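Local coordinates for protein pyruvate kinase (Cryptosporidium parvum, PDB 4DRS) that probably catalyses the last step of glycolysis, the interconversion of phosphoenolpyruvate and ADP with pyruvate and ATP, using magnesium and potassium ions, at residues V324-N338 with S356-F370. Residues are numbered along the deposited sequence; the frame is centred on the assembly and turned at random.
Sequences VVTATQMLESMIKSN and SDCVMLSGETANGAF
T326 turns OG1 back beside its own backbone N (chi1 -68°) and S356 sets OG anti to its own (chi1 -162°), which brings the two hydroxyls together: T326 OG1 donates to S356 OG over 3.0 Å. Here the seventh and eighth strands of the TIM barrel, 324-327 and 358-361, lie side by side in parallel, the two ends of a beta-alpha-beta unit connected through helix 342-354. V324 O takes two amides, D357 N in its carbonyl plane and C358 N tilted from it; T326 N then donates to C358 O, and M360 N to T326 O at 3.0 Å. C358 O is gripped twice as well, T326 N and S356 OG reaching it from opposite faces of its plane. On the face carrying V325 and C358, V325 CG2 packs on C358 CB, and strand 47-51 closes the barrel on the far side of 358-361.

Next to the strand pairing, A327 CB sits against M360 CB, 3.4 Å away, and the M360 side chain lies close to that of R74, a residue that binds ADP, although no nucleotide is bound here. In the loop that follows, the bent M330 chain brings CE to V359 CB, while L331 CD1 meets L361 CD2 at 3.6 Å. E364, bent at chi2, delivers its carboxylate to this loop: OE2 accepts L331 N at 2.7 Å through its anti lone pair, and OE1 takes a weak bond from S362 N. Q329 passes the carboxylate with its CG against OE2, the amide plane turned 88° from that of the carboxylate. I335 lays CG1 on G363 O and CG2 on G368 CA, and its carbonyl O accepts A369 N from above the carbonyl plane. Beyond it, the F370 ring, just before helix 371-386, receives N338 CA over one face in a CH-pi contact, 4.1 Å from the ring centroid.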
loop_
_atom_site.group_PDB
_atom_site.type_symbol
_atom_site.label_atom_id
_atom_site.label_comp_id
_atom_site.label_asym_id
_atom_site.label_seq_id
_atom_site.Cartn_x
_atom_site.Cartn_y
_atom_site.Cartn_z
ATOM N N VAL A 324 -15.748 20.320 -11.808
ATOM C CA VAL A 324 -17.060 20.145 -11.186
ATOM C C VAL A 324 -17.362 21.261 -10.189
ATOM O O VAL A 324 -16.524 21.620 -9.358
ATOM C CB VAL A 324 -17.229 18.749 -10.531
ATOM C CG1 VAL A 324 -16.233 18.543 -9.395
ATOM C CG2 VAL A 324 -18.662 18.541 -10.048
ATOM N N VAL A 325 -18.574 21.797 -10.296
ATOM C CA VAL A 325 -19.026 22.905 -9.470
ATOM C C VAL A 325 -20.079 22.418 -8.478
ATOM O O VAL A 325 -21.104 21.860 -8.874
ATOM C CB VAL A 325 -19.624 24.037 -10.338
ATOM C CG1 VAL A 325 -20.057 25.218 -9.472
ATOM C CG2 VAL A 325 -18.637 24.480 -11.410
ATOM N N THR A 326 -19.808 22.621 -7.190
ATOM C CA THR A 326 -20.789 22.373 -6.129
ATOM C C THR A 326 -21.551 23.662 -5.811
ATOM O O THR A 326 -20.952 24.690 -5.513
ATOM C CB THR A 326 -20.107 21.821 -4.866
ATOM O OG1 THR A 326 -19.618 20.506 -5.139
ATOM C CG2 THR A 326 -21.088 21.751 -3.688
ATOM N N ALA A 327 -22.875 23.593 -5.868
ATOM C CA ALA A 327 -23.717 24.780 -5.777
ATOM C C ALA A 327 -25.109 24.439 -5.282
ATOM O O ALA A 327 -26.045 24.349 -6.079
ATOM C CB ALA A 327 -23.815 25.443 -7.141
ATOM N N THR A 328 -25.254 24.248 -3.975
ATOM C CA THR A 328 -26.560 23.908 -3.402
ATOM C C THR A 328 -27.084 25.034 -2.508
ATOM O O THR A 328 -27.920 24.805 -1.629
ATOM C CB THR A 328 -26.515 22.570 -2.630
ATOM O OG1 THR A 328 -25.402 22.568 -1.726
ATOM C CG2 THR A 328 -26.385 21.395 -3.594
ATOM N N GLN A 329 -26.604 26.251 -2.772
ATOM C CA GLN A 329 -26.826 27.422 -1.914
ATOM C C GLN A 329 -26.346 27.118 -0.492
ATOM O O GLN A 329 -27.141 27.023 0.448
ATOM C CB GLN A 329 -28.294 27.875 -1.944
ATOM C CG GLN A 329 -28.511 29.303 -1.465
ATOM C CD GLN A 329 -29.971 29.708 -1.475
ATOM O OE1 GLN A 329 -30.796 29.133 -0.764
ATOM N NE2 GLN A 329 -30.296 30.714 -2.277
ATOM N N MET A 330 -25.032 26.965 -0.358
ATOM C CA MET A 330 -24.426 26.458 0.873
ATOM C C MET A 330 -24.560 27.380 2.090
ATOM O O MET A 330 -24.577 26.900 3.223
ATOM C CB MET A 330 -22.957 26.094 0.636
ATOM C CG MET A 330 -22.756 24.869 -0.245
ATOM S SD MET A 330 -23.019 25.191 -1.997
ATOM C CE MET A 330 -21.422 25.882 -2.423
ATOM N N LEU A 331 -24.664 28.687 1.860
ATOM C CA LEU A 331 -24.705 29.651 2.967
ATOM C C LEU A 331 -26.044 30.396 3.076
ATOM O O LEU A 331 -26.081 31.628 3.097
ATOM C CB LEU A 331 -23.521 30.633 2.881
ATOM C CG LEU A 331 -22.087 30.105 2.698
ATOM C CD1 LEU A 331 -21.111 31.257 2.523
ATOM C CD2 LEU A 331 -21.637 29.206 3.843
ATOM N N GLU A 332 -27.135 29.633 3.167
ATOM C CA GLU A 332 -28.495 30.185 3.290
ATOM C C GLU A 332 -28.623 31.241 4.385
ATOM O O GLU A 332 -29.154 32.325 4.145
ATOM C CB GLU A 332 -29.511 29.070 3.556
ATOM C CG GLU A 332 -29.883 28.233 2.342
ATOM C CD GLU A 332 -30.757 27.045 2.701
ATOM O OE1 GLU A 332 -30.374 26.270 3.601
ATOM O OE2 GLU A 332 -31.824 26.881 2.075
ATOM N N SER A 333 -28.128 30.913 5.578
ATOM C CA SER A 333 -28.213 31.786 6.751
ATOM C C SER A 333 -27.549 33.153 6.568
ATOM O O SER A 333 -27.734 34.048 7.392
ATOM C CB SER A 333 -27.630 31.077 7.982
ATOM O OG SER A 333 -27.434 31.974 9.063
ATOM N N MET A 334 -26.791 33.313 5.486
ATOM C CA MET A 334 -26.048 34.551 5.245
ATOM C C MET A 334 -26.770 35.534 4.314
ATOM O O MET A 334 -26.152 36.437 3.736
ATOM C CB MET A 334 -24.630 34.242 4.755
ATOM C CG MET A 334 -23.816 33.441 5.759
ATOM S SD MET A 334 -22.048 33.428 5.422
ATOM C CE MET A 334 -21.577 35.048 6.029
ATOM N N ILE A 335 -28.082 35.347 4.181
ATOM C CA ILE A 335 -28.951 36.302 3.497
ATOM C C ILE A 335 -29.535 37.257 4.542
ATOM O O ILE A 335 -29.930 38.382 4.224
ATOM C CB ILE A 335 -30.078 35.582 2.712
ATOM C CG1 ILE A 335 -29.480 34.629 1.668
ATOM C CG2 ILE A 335 -31.016 36.580 2.040
ATOM C CD1 ILE A 335 -30.475 33.671 1.044
ATOM N N LYS A 336 -29.568 36.800 5.793
ATOM C CA LYS A 336 -30.146 37.562 6.901
ATOM C C LYS A 336 -29.266 37.553 8.158
ATOM O O LYS A 336 -29.732 37.905 9.247
ATOM C CB LYS A 336 -31.541 37.022 7.237
ATOM C CG LYS A 336 -32.630 37.386 6.236
ATOM C CD LYS A 336 -33.847 36.473 6.359
ATOM C CE LYS A 336 -34.623 36.692 7.654
ATOM N NZ LYS A 336 -35.337 38.001 7.689
ATOM N N SER A 337 -28.003 37.156 8.010
ATOM C CA SER A 337 -27.075 37.079 9.145
ATOM C C SER A 337 -25.631 37.400 8.754
ATOM O O SER A 337 -25.198 37.093 7.640
ATOM C CB SER A 337 -27.159 35.705 9.821
ATOM O OG SER A 337 -26.336 35.634 10.972
ATOM N N ASN A 338 -24.903 38.014 9.687
ATOM C CA ASN A 338 -23.508 38.425 9.496
ATOM C C ASN A 338 -22.559 37.264 9.194
ATOM O O ASN A 338 -21.595 37.419 8.441
ATOM C CB ASN A 338 -23.020 39.193 10.734
ATOM C CG ASN A 338 -21.577 39.652 10.614
ATOM O OD1 ASN A 338 -21.214 40.369 9.680
ATOM N ND2 ASN A 338 -20.747 39.245 11.566
ATOM N N SER A 356 -14.263 18.850 -5.241
ATOM C CA SER A 356 -14.889 19.916 -6.021
ATOM C C SER A 356 -13.891 20.973 -6.520
ATOM O O SER A 356 -13.019 21.421 -5.773
ATOM C CB SER A 356 -15.986 20.577 -5.191
ATOM O OG SER A 356 -16.867 21.296 -6.019
ATOM N N ASP A 357 -14.030 21.361 -7.784
ATOM C CA ASP A 357 -13.181 22.397 -8.383
ATOM C C ASP A 357 -13.608 23.810 -7.992
ATOM O O ASP A 357 -12.759 24.662 -7.727
ATOM C CB ASP A 357 -13.144 22.263 -9.913
ATOM C CG ASP A 357 -12.201 21.169 -10.381
ATOM O OD1 ASP A 357 -12.579 19.979 -10.310
ATOM O OD2 ASP A 357 -11.078 21.499 -10.822
ATOM N N CYS A 358 -14.920 24.056 -7.988
ATOM C CA CYS A 358 -15.472 25.353 -7.604
ATOM C C CYS A 358 -16.620 25.186 -6.646
ATOM O O CYS A 358 -17.307 24.165 -6.649
ATOM C CB CYS A 358 -16.013 26.135 -8.804
ATOM S SG CYS A 358 -15.049 26.011 -10.308
ATOM N N VAL A 359 -16.831 26.221 -5.846
ATOM C CA VAL A 359 -18.031 26.346 -5.039
ATOM C C VAL A 359 -18.778 27.587 -5.511
ATOM O O VAL A 359 -18.163 28.560 -5.958
ATOM C CB VAL A 359 -17.715 26.410 -3.527
ATOM C CG1 VAL A 359 -17.185 25.066 -3.055
ATOM C CG2 VAL A 359 -16.711 27.514 -3.214
ATOM N N MET A 360 -20.101 27.541 -5.431
ATOM C CA MET A 360 -20.927 28.626 -5.921
ATOM C C MET A 360 -21.860 29.174 -4.850
ATOM O O MET A 360 -22.526 28.412 -4.155
ATOM C CB MET A 360 -21.737 28.159 -7.130
ATOM C CG MET A 360 -22.485 29.272 -7.844
ATOM S SD MET A 360 -23.524 28.626 -9.158
ATOM C CE MET A 360 -25.118 28.595 -8.343
ATOM N N LEU A 361 -21.897 30.500 -4.739
ATOM C CA LEU A 361 -22.865 31.210 -3.902
ATOM C C LEU A 361 -24.054 31.664 -4.730
ATOM O O LEU A 361 -23.881 32.216 -5.816
ATOM C CB LEU A 361 -22.221 32.435 -3.256
ATOM C CG LEU A 361 -21.310 32.219 -2.055
ATOM C CD1 LEU A 361 -20.636 33.525 -1.672
ATOM C CD2 LEU A 361 -22.080 31.654 -0.872
ATOM N N SER A 362 -25.256 31.437 -4.213
ATOM C CA SER A 362 -26.477 31.817 -4.918
ATOM C C SER A 362 -27.068 33.127 -4.391
ATOM O O SER A 362 -26.619 34.211 -4.770
ATOM C CB SER A 362 -27.505 30.680 -4.875
ATOM O OG SER A 362 -27.360 29.818 -5.993
ATOM N N GLY A 363 -28.070 33.018 -3.518
ATOM C CA GLY A 363 -28.766 34.182 -2.967
ATOM C C GLY A 363 -28.028 34.901 -1.850
ATOM O O GLY A 363 -28.529 35.883 -1.300
ATOM N N GLU A 364 -26.837 34.409 -1.515
ATOM C CA GLU A 364 -25.990 35.015 -0.489
ATOM C C GLU A 364 -25.398 36.323 -0.999
ATOM O O GLU A 364 -25.249 37.288 -0.242
ATOM C CB GLU A 364 -24.864 34.058 -0.087
ATOM C CG GLU A 364 -25.331 32.757 0.552
ATOM C CD GLU A 364 -25.624 31.643 -0.445
ATOM O OE1 GLU A 364 -25.984 31.929 -1.607
ATOM O OE2 GLU A 364 -25.500 30.461 -0.060
ATOM N N THR A 365 -25.071 36.342 -2.289
ATOM C CA THR A 365 -24.529 37.525 -2.953
ATOM C C THR A 365 -25.580 38.237 -3.815
ATOM O O THR A 365 -25.664 39.468 -3.801
ATOM C CB THR A 365 -23.289 37.184 -3.810
ATOM O OG1 THR A 365 -23.555 36.027 -4.613
ATOM C CG2 THR A 365 -22.089 36.909 -2.921
ATOM N N ALA A 366 -26.380 37.454 -4.544
ATOM C CA ALA A 366 -27.390 37.980 -5.468
ATOM C C ALA A 366 -28.382 38.941 -4.806
ATOM O O ALA A 366 -28.540 40.079 -5.251
ATOM C CB ALA A 366 -28.130 36.839 -6.156
ATOM N N ASN A 367 -29.042 38.483 -3.746
ATOM C CA ASN A 367 -30.010 39.315 -3.028
ATOM C C ASN A 367 -29.938 39.175 -1.502
ATOM O O ASN A 367 -30.940 39.348 -0.801
ATOM C CB ASN A 367 -31.437 39.091 -3.558
ATOM C CG ASN A 367 -31.732 37.632 -3.856
ATOM O OD1 ASN A 367 -31.732 36.787 -2.960
ATOM N ND2 ASN A 367 -31.994 37.332 -5.123
ATOM N N GLY A 368 -28.740 38.874 -1.003
ATOM C CA GLY A 368 -28.495 38.756 0.433
ATOM C C GLY A 368 -28.172 40.087 1.088
ATOM O O GLY A 368 -27.790 41.047 0.414
ATOM N N ALA A 369 -28.328 40.141 2.409
ATOM C CA ALA A 369 -28.020 41.344 3.175
ATOM C C ALA A 369 -26.518 41.493 3.411
ATOM O O ALA A 369 -26.026 42.606 3.608
ATOM C CB ALA A 369 -28.775 41.348 4.497
ATOM N N PHE A 370 -25.796 40.371 3.384
ATOM C CA PHE A 370 -24.351 40.364 3.631
ATOM C C PHE A 370 -23.578 39.588 2.555
ATOM O O PHE A 370 -23.085 38.486 2.815
ATOM C CB PHE A 370 -24.047 39.809 5.031
ATOM C CG PHE A 370 -24.759 40.536 6.142
ATOM C CD1 PHE A 370 -24.237 41.715 6.669
ATOM C CD2 PHE A 370 -25.955 40.045 6.658
ATOM C CE1 PHE A 370 -24.894 42.388 7.691
ATOM C CE2 PHE A 370 -26.615 40.712 7.681
ATOM C CZ PHE A 370 -26.084 41.885 8.197
#